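Local coordinates for protein transcriptional regulator (Streptococcus thermophilus LMD-9, PDB 5JUF) that probably switches on competence genes as a quorum-sensing transcriptional activator of the RNPP family, pairing a DNA-binding helix-turn-helix with a peptide-sensing tetratricopeptide region, at residues 79-84 and 105-110; 221-226 and 257-262; 89-94 and 242-247. All coordinates share one frame; numbering follows the deposited sequence.

In the fold
All six segments belong to the all-helical ComR tetratricopeptide region, which holds contacts both near and far in sequence. Contact 1 pairs helices 76-86 and 94-111, and the loop joining those two helices supplies residues 89-94 to contact 3. Contact 3 carries that loop across 147 residues to the 3-10 turn leading into helix 246-260, and the far end of the same helix enters contact 2. Contacts 1 and 2 follow in series, on opposite sides of the chain's centre and about 39 Å apart between centres. Contact 3 alternates with both along the sequence, its centre about 21 Å from contact 1's and about 24 Å from contact 2's, so it bridges early and late helices.

Contact 1: residues 79-84 and 105-110; sequences YEMKNR and EEVYEK
Met81 reaches from helix 76-86 to Glu106 and Val107 on helix 94-111, in a pair of consecutive helices that run in roughly opposite directions within the ComR tetratricopeptide region. It is a good illustration of how one flexible side chain can fill the seam of a helical hairpin. Lys110 adds a salt bridge to Glu77 of the first helix. The CG of Met81 stands beside the backbone N (chi1 -63°), and the chain then bends at chi3 (77°), which turns the terminal methyl toward the partner helix. There CE rests over the flat of the Glu106 carboxylate, 3.4 Å from Glu106 CD, while the two side chains cross at about a right angle. The same Met81 methyl, CE, lies 3.6 Å from Val107 CG2. Nearer the helix, Met81 CB meets that valine branch as well, so a single buried methyl fits between the root and the tip of the methionine. Beyond Val107, Phe111 on helix 94-111 adds to the packing around Met81. Lys82 leaves the seam: its amine forms a salt bridge with Glu119 and a hydrogen bond with Asn161, linking this helix to later ones. Arg84 points toward helix 94-111, where Arg84 NH1 comes within 4.7 Å of Glu106 OE1, too far for a salt bridge.

Contact 2: residues 221-226 and 257-262; sequences NSFSDF and ELLHKE
The loop between helices 200-219 and 226-240 meets the C-terminal part of helix 246-260, which has a wider pi-type turn at 257-260, through Phe223, which packs on His260 and Leu259. The chief interaction is a reciprocal pair of CH-pi contacts. Phe223 CB sits over one face of the His260 imidazole, 3.9 Å from the ring centroid and 18° off its normal. In return, His260 CB lies over one face of the Phe223 ring, and it too is 3.9 Å from the centroid. The two side chains slide past each other in opposite directions, each presenting its root to the other's ring. The rings consequently overlap little: their planes are tilted by only 29°, but the centroids of Phe223 and His260 are 5.3 Å apart, so this is not a full stack. The His260 chi1 of -173° swings CG to the side opposite the backbone N, carrying the ring out to the loop. At the far end of the phenylalanine, Phe223 CZ approaches Leu259 CB at 3.9 Å.

In this helical tetratricopeptide region, the loop is shaped by two recognised turns. A Schellman motif closes helix 200-219 at Asn221, and a type II beta turn runs from Phe223 to Phe226, with Phe226 N bonded to Phe223 O at 3.1 Å. Asn221 OD1 lies at the edge of the Phe223 ring, in its plane, and Phe223 CE1 comes over one face of Phe226. Ile218 touches Phe223, Phe226 and Leu259, so helix 200-219 touches both partners, and Tyr256 brings its ring against His260.

Contact 3: residues 89-94 and 242-247; sequences PTYRNP and LYSYKP. With SO4 (sulfate ion), chain B.
With CG beside the backbone N in both Tyr91 (chi1 -58°) and Tyr245 (chi1 -67°), the two phenol side chains extend toward each other and cross at about a right angle. Tyr91 CE1 meets Tyr245 CE1 at 4.0 Å. Ser244 OG lies near the edge of the Tyr91 ring. Alongside, Tyr245 OH comes 3.3 Å from Pro89 CB, while that same carbon lies over one face of the Tyr91 ring, toward its rim. The loop side is a type I' beta turn from Thr90 to Asn93, combined with an ST turn in which Thr90 OG1 accepts from Arg92 N.

Between this loop and the 3-10 turn 243-245 that leads into helix 246-260, direct contact is small, made by carbon-carbon and carbon-hydroxyl van der Waals touches. The polar link runs through one water, which accepts from Tyr91 N at 3.0 Å and is hydrogen-bonded to Tyr245 OH at 2.9 Å. A sulfate, bound by Thr90 N and by Lys100 of helix 94-111, holds that water from the loop side, its O4 accepting from it. As the ion is probably from the crystallisation liquor, its part in this site need not hold in the cell.

Contact 1: residues 79-84 and 105-110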
loop_
_atom_site.group_PDB
_atom_site.type_symbol
_atom_site.label_atom_id
_atom_site.label_comp_id
_atom_site.label_asym_id
_atom_site.label_seq_id
_atom_site.Cartn_x
_atom_site.Cartn_y
_atom_site.Cartn_z
ATOM N N TYR A 79 -7.179 -11.456 -9.426
ATOM C CA TYR A 79 -5.781 -11.214 -9.093
ATOM C C TYR A 79 -4.980 -10.866 -10.334
ATOM O O TYR A 79 -4.110 -9.988 -10.286
ATOM C CB TYR A 79 -5.195 -12.435 -8.390
ATOM C CG TYR A 79 -5.776 -12.660 -7.009
ATOM C CD1 TYR A 79 -5.538 -11.753 -5.983
ATOM C CD2 TYR A 79 -6.558 -13.773 -6.731
ATOM C CE1 TYR A 79 -6.070 -11.945 -4.720
ATOM C CE2 TYR A 79 -7.089 -13.977 -5.467
ATOM C CZ TYR A 79 -6.835 -13.065 -4.470
ATOM O OH TYR A 79 -7.345 -13.262 -3.223
ATOM N N GLU A 80 -5.270 -11.541 -11.452
ATOM C CA GLU A 80 -4.681 -11.178 -12.742
ATOM C C GLU A 80 -4.886 -9.696 -13.049
ATOM O O GLU A 80 -3.936 -8.981 -13.391
ATOM C CB GLU A 80 -5.281 -12.059 -13.849
ATOM C CG GLU A 80 -4.815 -11.710 -15.256
ATOM C CD GLU A 80 -5.424 -12.610 -16.337
ATOM O OE1 GLU A 80 -6.248 -13.500 -16.011
ATOM O OE2 GLU A 80 -5.065 -12.426 -17.520
ATOM N N MET A 81 -6.117 -9.197 -12.889
ATOM C CA MET A 81 -6.373 -7.792 -13.212
ATOM C C MET A 81 -5.758 -6.861 -12.167
ATOM O O MET A 81 -5.237 -5.795 -12.509
ATOM C CB MET A 81 -7.879 -7.542 -13.350
ATOM C CG MET A 81 -8.537 -8.321 -14.509
ATOM S SD MET A 81 -10.358 -8.329 -14.487
ATOM C CE MET A 81 -10.753 -6.686 -15.093
ATOM N N LYS A 82 -5.807 -7.242 -10.891
ATOM C CA LYS A 82 -5.188 -6.414 -9.856
ATOM C C LYS A 82 -3.685 -6.317 -10.082
ATOM O O LYS A 82 -3.108 -5.224 -10.034
ATOM C CB LYS A 82 -5.493 -6.985 -8.469
ATOM C CG LYS A 82 -4.885 -6.223 -7.272
ATOM C CD LYS A 82 -5.073 -7.062 -6.003
ATOM C CE LYS A 82 -4.505 -6.410 -4.741
ATOM N NZ LYS A 82 -4.429 -7.417 -3.621
ATOM N N ASN A 83 -3.039 -7.454 -10.349
ATOM C CA ASN A 83 -1.606 -7.442 -10.648
ATOM C C ASN A 83 -1.297 -6.592 -11.873
ATOM O O ASN A 83 -0.351 -5.790 -11.864
ATOM C CB ASN A 83 -1.092 -8.869 -10.851
ATOM C CG ASN A 83 -1.091 -9.668 -9.567
ATOM O OD1 ASN A 83 -1.248 -9.113 -8.485
ATOM N ND2 ASN A 83 -0.915 -10.971 -9.677
ATOM N N ARG A 84 -2.076 -6.760 -12.946
ATOM C CA ARG A 84 -1.845 -5.957 -14.142
ATOM C C ARG A 84 -1.901 -4.467 -13.833
ATOM O O ARG A 84 -1.083 -3.690 -14.340
ATOM C CB ARG A 84 -2.858 -6.299 -15.232
ATOM C CG ARG A 84 -2.758 -5.381 -16.445
ATOM C CD ARG A 84 -3.496 -5.954 -17.643
ATOM N NE ARG A 84 -4.878 -5.489 -17.756
ATOM C CZ ARG A 84 -5.282 -4.543 -18.599
ATOM N NH1 ARG A 84 -6.562 -4.196 -18.647
ATOM N NH2 ARG A 84 -4.407 -3.947 -19.401
ATOM N N GLU A 105 -11.705 0.867 -11.253
ATOM C CA GLU A 105 -13.157 0.824 -11.140
ATOM C C GLU A 105 -13.734 -0.399 -11.845
ATOM O O GLU A 105 -14.729 -0.970 -11.387
ATOM C CB GLU A 105 -13.761 2.105 -11.723
ATOM C CG GLU A 105 -13.347 3.368 -10.980
ATOM C CD GLU A 105 -13.590 4.632 -11.791
ATOM O OE1 GLU A 105 -14.241 4.547 -12.860
ATOM O OE2 GLU A 105 -13.136 5.716 -11.350
ATOM N N GLU A 106 -13.134 -0.792 -12.975
ATOM C CA GLU A 106 -13.567 -1.988 -13.696
ATOM C C GLU A 106 -13.476 -3.222 -12.807
ATOM O O GLU A 106 -14.438 -3.989 -12.680
ATOM C CB GLU A 106 -12.717 -2.172 -14.962
ATOM C CG GLU A 106 -12.883 -3.551 -15.626
ATOM C CD GLU A 106 -11.815 -3.892 -16.675
ATOM O OE1 GLU A 106 -10.726 -3.275 -16.677
ATOM O OE2 GLU A 106 -12.073 -4.801 -17.498
ATOM N N VAL A 107 -12.339 -3.402 -12.141
ATOM C CA VAL A 107 -12.157 -4.588 -11.314
ATOM C C VAL A 107 -13.040 -4.518 -10.080
ATOM O O VAL A 107 -13.626 -5.523 -9.659
ATOM C CB VAL A 107 -10.672 -4.741 -10.943
ATOM C CG1 VAL A 107 -10.450 -6.041 -10.231
ATOM C CG2 VAL A 107 -9.836 -4.689 -12.187
ATOM N N TYR A 108 -13.125 -3.332 -9.472
ATOM C CA TYR A 108 -13.941 -3.125 -8.276
ATOM C C TYR A 108 -15.393 -3.513 -8.532
ATOM O O TYR A 108 -15.996 -4.256 -7.749
ATOM C CB TYR A 108 -13.838 -1.657 -7.858
ATOM C CG TYR A 108 -14.473 -1.281 -6.525
ATOM C CD1 TYR A 108 -15.832 -1.061 -6.424
ATOM C CD2 TYR A 108 -13.694 -1.101 -5.391
ATOM C CE1 TYR A 108 -16.417 -0.693 -5.228
ATOM C CE2 TYR A 108 -14.268 -0.729 -4.180
ATOM C CZ TYR A 108 -15.638 -0.541 -4.111
ATOM O OH TYR A 108 -16.219 -0.174 -2.923
ATOM N N GLU A 109 -15.962 -3.023 -9.638
ATOM C CA GLU A 109 -17.356 -3.304 -9.961
ATOM C C GLU A 109 -17.554 -4.757 -10.383
ATOM O O GLU A 109 -18.545 -5.391 -10.001
ATOM C CB GLU A 109 -17.830 -2.357 -11.069
ATOM C CG GLU A 109 -17.857 -0.893 -10.648
ATOM C CD GLU A 109 -18.379 0.024 -11.747
ATOM O OE1 GLU A 109 -18.765 -0.485 -12.818
ATOM O OE2 GLU A 109 -18.402 1.255 -11.538
ATOM N N LYS A 110 -16.635 -5.299 -11.183
ATOM C CA LYS A 110 -16.822 -6.663 -11.669
ATOM C C LYS A 110 -16.809 -7.669 -10.525
ATOM O O LYS A 110 -17.535 -8.667 -10.560
ATOM C CB LYS A 110 -15.745 -7.017 -12.690
ATOM C CG LYS A 110 -15.961 -8.398 -13.309
ATOM C CD LYS A 110 -14.901 -8.726 -14.328
ATOM C CE LYS A 110 -15.190 -10.086 -14.960
ATOM N NZ LYS A 110 -14.215 -10.385 -16.027
#

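Contact 2: residues 221-226 and 257-262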
loop_
_atom_site.group_PDB
_atom_site.type_symbol
_atom_site.label_atom_id
_atom_site.label_comp_id
_atom_site.label_asym_id
_atom_site.label_seq_id
_atom_site.Cartn_x
_atom_site.Cartn_y
_atom_site.Cartn_z
ATOM N N ASN A 221 13.417 17.033 6.805
ATOM C CA ASN A 221 14.854 17.221 7.017
ATOM C C ASN A 221 15.410 16.220 8.028
ATOM O O ASN A 221 16.158 16.572 8.942
ATOM C CB ASN A 221 15.163 18.656 7.451
ATOM C CG ASN A 221 16.631 18.995 7.306
ATOM O OD1 ASN A 221 17.189 18.907 6.212
ATOM N ND2 ASN A 221 17.270 19.385 8.408
ATOM N N SER A 222 15.036 14.954 7.854
ATOM C CA SER A 222 15.414 13.868 8.758
ATOM C C SER A 222 16.077 12.778 7.919
ATOM O O SER A 222 15.385 11.970 7.292
ATOM C CB SER A 222 14.185 13.335 9.500
ATOM O OG SER A 222 14.495 12.184 10.268
ATOM N N PHE A 223 17.411 12.738 7.913
ATOM C CA PHE A 223 18.145 11.898 6.978
ATOM C C PHE A 223 18.763 10.656 7.609
ATOM O O PHE A 223 19.576 9.986 6.959
ATOM C CB PHE A 223 19.220 12.723 6.276
ATOM C CG PHE A 223 18.664 13.676 5.269
ATOM C CD1 PHE A 223 18.356 13.243 3.987
ATOM C CD2 PHE A 223 18.422 14.998 5.606
ATOM C CE1 PHE A 223 17.825 14.122 3.049
ATOM C CE2 PHE A 223 17.901 15.884 4.676
ATOM C CZ PHE A 223 17.604 15.448 3.394
ATOM N N SER A 224 18.393 10.315 8.840
ATOM C CA SER A 224 18.795 9.029 9.386
ATOM C C SER A 224 18.254 7.909 8.505
ATOM O O SER A 224 17.111 7.960 8.039
ATOM C CB SER A 224 18.285 8.873 10.819
ATOM O OG SER A 224 16.869 8.958 10.861
ATOM N N ASP A 225 19.104 6.912 8.242
ATOM C CA ASP A 225 18.768 5.745 7.424
ATOM C C ASP A 225 18.420 6.105 5.980
ATOM O O ASP A 225 17.858 5.273 5.264
ATOM C CB ASP A 225 17.605 4.942 8.027
ATOM C CG ASP A 225 17.867 4.515 9.448
ATOM O OD1 ASP A 225 18.969 3.994 9.722
ATOM O OD2 ASP A 225 16.967 4.709 10.291
ATOM N N PHE A 226 18.723 7.328 5.531
ATOM C CA PHE A 226 18.341 7.721 4.172
ATOM C C PHE A 226 19.099 6.906 3.132
ATOM O O PHE A 226 18.526 6.498 2.117
ATOM C CB PHE A 226 18.584 9.217 3.946
ATOM C CG PHE A 226 17.964 9.755 2.678
ATOM C CD1 PHE A 226 18.661 9.732 1.473
ATOM C CD2 PHE A 226 16.678 10.287 2.693
ATOM C CE1 PHE A 226 18.083 10.222 0.312
ATOM C CE2 PHE A 226 16.095 10.783 1.534
ATOM C CZ PHE A 226 16.801 10.749 0.339
ATOM N N GLU A 257 23.135 14.330 -0.793
ATOM C CA GLU A 257 24.414 15.034 -0.818
ATOM C C GLU A 257 24.220 16.536 -0.663
ATOM O O GLU A 257 24.997 17.199 0.031
ATOM C CB GLU A 257 25.168 14.725 -2.117
ATOM C CG GLU A 257 25.630 13.280 -2.240
ATOM C CD GLU A 257 26.738 12.924 -1.253
ATOM O OE1 GLU A 257 27.307 13.842 -0.625
ATOM O OE2 GLU A 257 27.033 11.718 -1.103
ATOM N N LEU A 258 23.185 17.086 -1.303
ATOM C CA LEU A 258 22.980 18.530 -1.323
ATOM C C LEU A 258 22.420 19.048 -0.003
ATOM O O LEU A 258 22.881 20.070 0.515
ATOM C CB LEU A 258 22.042 18.896 -2.477
ATOM C CG LEU A 258 21.685 20.374 -2.650
ATOM C CD1 LEU A 258 22.912 21.181 -3.021
ATOM C CD2 LEU A 258 20.594 20.556 -3.691
ATOM N N LEU A 259 21.428 18.361 0.555
ATOM C CA LEU A 259 20.682 18.879 1.692
ATOM C C LEU A 259 21.254 18.420 3.025
ATOM O O LEU A 259 21.247 19.188 3.991
ATOM C CB LEU A 259 19.212 18.464 1.586
ATOM C CG LEU A 259 18.498 18.959 0.328
ATOM C CD1 LEU A 259 17.143 18.289 0.201
ATOM C CD2 LEU A 259 18.343 20.464 0.383
ATOM N N HIS A 260 21.755 17.188 3.106
ATOM C CA HIS A 260 22.333 16.688 4.346
ATOM C C HIS A 260 23.847 16.832 4.399
ATOM O O HIS A 260 24.384 17.294 5.410
ATOM C CB HIS A 260 21.952 15.223 4.569
ATOM C CG HIS A 260 22.365 14.700 5.908
ATOM N ND1 HIS A 260 23.224 13.633 6.060
ATOM C CD2 HIS A 260 22.055 15.115 7.160
ATOM C CE1 HIS A 260 23.415 13.403 7.346
ATOM N NE2 HIS A 260 22.716 14.288 8.036
ATOM N N LYS A 261 24.558 16.435 3.338
ATOM C CA LYS A 261 26.012 16.550 3.355
ATOM C C LYS A 261 26.497 17.931 2.942
ATOM O O LYS A 261 27.644 18.279 3.242
ATOM C CB LYS A 261 26.649 15.500 2.441
ATOM C CG LYS A 261 26.283 14.074 2.797
ATOM C CD LYS A 261 26.688 13.736 4.223
ATOM C CE LYS A 261 28.195 13.783 4.382
ATOM N NZ LYS A 261 28.595 13.560 5.792
ATOM N N GLU A 262 25.649 18.726 2.287
ATOM C CA GLU A 262 26.040 20.017 1.718
ATOM C C GLU A 262 27.283 19.865 0.846
ATOM O O GLU A 262 28.254 20.614 0.955
ATOM C CB GLU A 262 26.252 21.070 2.809
ATOM C CG GLU A 262 24.991 21.374 3.602
ATOM C CD GLU A 262 25.120 22.610 4.456
ATOM O OE1 GLU A 262 24.076 23.155 4.868
ATOM O OE2 GLU A 262 26.263 23.036 4.714
#

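Contact 3: residues 89-94 and 242-247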
loop_
_atom_site.group_PDB
_atom_site.type_symbol
_atom_site.label_atom_id
_atom_site.label_comp_id
_atom_site.label_asym_id
_atom_site.label_seq_id
_atom_site.Cartn_x
_atom_site.Cartn_y
_atom_site.Cartn_z
ATOM N N PRO A 89 2.430 1.387 -14.992
ATOM C CA PRO A 89 2.993 2.649 -14.504
ATOM C C PRO A 89 2.350 3.845 -15.189
ATOM O O PRO A 89 2.147 3.859 -16.406
ATOM C CB PRO A 89 4.478 2.528 -14.867
ATOM C CG PRO A 89 4.468 1.714 -16.123
ATOM C CD PRO A 89 3.293 0.756 -16.007
ATOM N N THR A 90 2.034 4.862 -14.394
ATOM C CA THR A 90 1.452 6.076 -14.954
ATOM C C THR A 90 2.508 7.016 -15.500
ATOM O O THR A 90 2.231 7.751 -16.450
ATOM C CB THR A 90 0.652 6.829 -13.902
ATOM O OG1 THR A 90 1.557 7.364 -12.930
ATOM C CG2 THR A 90 -0.347 5.909 -13.225
ATOM N N TYR A 91 3.702 7.027 -14.897
ATOM C CA TYR A 91 4.758 7.981 -15.247
ATOM C C TYR A 91 4.281 9.423 -15.112
ATOM O O TYR A 91 4.745 10.306 -15.836
ATOM C CB TYR A 91 5.287 7.749 -16.662
ATOM C CG TYR A 91 5.839 6.371 -16.918
ATOM C CD1 TYR A 91 6.912 5.875 -16.183
ATOM C CD2 TYR A 91 5.312 5.579 -17.924
ATOM C CE1 TYR A 91 7.432 4.612 -16.436
ATOM C CE2 TYR A 91 5.825 4.320 -18.184
ATOM C CZ TYR A 91 6.879 3.840 -17.438
ATOM O OH TYR A 91 7.373 2.581 -17.711
ATOM N N ARG A 92 3.329 9.665 -14.212
ATOM C CA ARG A 92 2.753 10.993 -14.003
ATOM C C ARG A 92 2.071 11.533 -15.264
ATOM O O ARG A 92 1.767 12.727 -15.345
ATOM C CB ARG A 92 3.812 11.985 -13.501
ATOM C CG ARG A 92 4.310 11.736 -12.078
ATOM C CD ARG A 92 5.553 12.579 -11.779
ATOM N NE ARG A 92 6.792 11.828 -11.984
ATOM C CZ ARG A 92 7.962 12.373 -12.309
ATOM N NH1 ARG A 92 8.065 13.685 -12.486
ATOM N NH2 ARG A 92 9.031 11.603 -12.468
ATOM N N ASN A 93 1.825 10.667 -16.245
ATOM C CA ASN A 93 1.111 11.043 -17.462
ATOM C C ASN A 93 -0.385 11.072 -17.165
ATOM O O ASN A 93 -0.957 10.030 -16.818
ATOM C CB ASN A 93 1.435 10.039 -18.571
ATOM C CG ASN A 93 0.755 10.355 -19.904
ATOM O OD1 ASN A 93 -0.306 10.980 -19.965
ATOM N ND2 ASN A 93 1.364 9.889 -20.981
ATOM N N PRO A 94 -1.050 12.227 -17.274
ATOM C CA PRO A 94 -2.480 12.288 -16.910
ATOM C C PRO A 94 -3.353 11.303 -17.675
ATOM O O PRO A 94 -4.301 10.752 -17.096
ATOM C CB PRO A 94 -2.856 13.744 -17.227
ATOM C CG PRO A 94 -1.562 14.493 -17.186
ATOM C CD PRO A 94 -0.521 13.534 -17.694
ATOM N N LEU A 242 13.461 -2.655 -12.775
ATOM C CA LEU A 242 12.636 -1.443 -12.870
ATOM C C LEU A 242 13.471 -0.239 -13.323
ATOM O O LEU A 242 13.525 0.801 -12.671
ATOM C CB LEU A 242 11.969 -1.158 -11.533
ATOM C CG LEU A 242 11.266 -2.352 -10.901
ATOM C CD1 LEU A 242 10.686 -1.947 -9.558
ATOM C CD2 LEU A 242 10.192 -2.854 -11.852
ATOM N N TYR A 243 14.085 -0.376 -14.500
ATOM C CA TYR A 243 15.173 0.542 -14.832
ATOM C C TYR A 243 14.690 1.966 -15.070
ATOM O O TYR A 243 15.448 2.905 -14.826
ATOM C CB TYR A 243 15.964 -0.004 -16.022
ATOM C CG TYR A 243 16.894 -1.110 -15.567
ATOM C CD1 TYR A 243 17.708 -0.929 -14.450
ATOM C CD2 TYR A 243 16.915 -2.341 -16.205
ATOM C CE1 TYR A 243 18.542 -1.934 -13.994
ATOM C CE2 TYR A 243 17.746 -3.355 -15.759
ATOM C CZ TYR A 243 18.558 -3.141 -14.650
ATOM O OH TYR A 243 19.392 -4.137 -14.193
ATOM N N SER A 244 13.443 2.163 -15.516
ATOM C CA SER A 244 12.981 3.531 -15.740
ATOM C C SER A 244 12.865 4.320 -14.435
ATOM O O SER A 244 12.781 5.553 -14.476
ATOM C CB SER A 244 11.641 3.531 -16.481
ATOM O OG SER A 244 10.619 3.002 -15.660
ATOM N N TYR A 245 12.882 3.643 -13.285
ATOM C CA TYR A 245 12.823 4.316 -11.991
ATOM C C TYR A 245 14.199 4.597 -11.415
ATOM O O TYR A 245 14.300 5.276 -10.389
ATOM C CB TYR A 245 12.022 3.478 -10.990
ATOM C CG TYR A 245 10.551 3.365 -11.347
ATOM C CD1 TYR A 245 9.967 4.253 -12.252
ATOM C CD2 TYR A 245 9.747 2.371 -10.790
ATOM C CE1 TYR A 245 8.629 4.158 -12.594
ATOM C CE2 TYR A 245 8.405 2.268 -11.125
ATOM C CZ TYR A 245 7.852 3.165 -12.031
ATOM O OH TYR A 245 6.518 3.080 -12.373
ATOM N N LYS A 246 15.251 4.089 -12.043
ATOM C CA LYS A 246 16.583 4.297 -11.489
ATOM C C LYS A 246 17.006 5.756 -11.489
ATOM O O LYS A 246 17.619 6.183 -10.494
ATOM C CB LYS A 246 17.605 3.432 -12.235
ATOM C CG LYS A 246 18.919 3.251 -11.496
ATOM C CD LYS A 246 19.684 2.038 -12.030
ATOM C CE LYS A 246 20.875 1.675 -11.138
ATOM N NZ LYS A 246 21.899 0.876 -11.910
ATOM N N PRO A 247 16.752 6.564 -12.533
ATOM C CA PRO A 247 17.152 7.977 -12.435
ATOM C C PRO A 247 16.576 8.663 -11.208
ATOM O O PRO A 247 17.287 9.458 -10.584
ATOM C CB PRO A 247 16.636 8.585 -13.753
ATOM C CG PRO A 247 16.678 7.449 -14.730
ATOM C CD PRO A 247 16.225 6.251 -13.884
HETATM S S SO4 B . 2.066 4.856 -10.422
HETATM O O1 SO4 B . 2.265 6.221 -10.904
HETATM O O2 SO4 B . 2.838 4.677 -9.197
HETATM O O3 SO4 B . 0.646 4.622 -10.163
HETATM O O4 SO4 B . 2.529 3.911 -11.439
HETATM O O HOH W 1 4.762 5.384 -12.605
#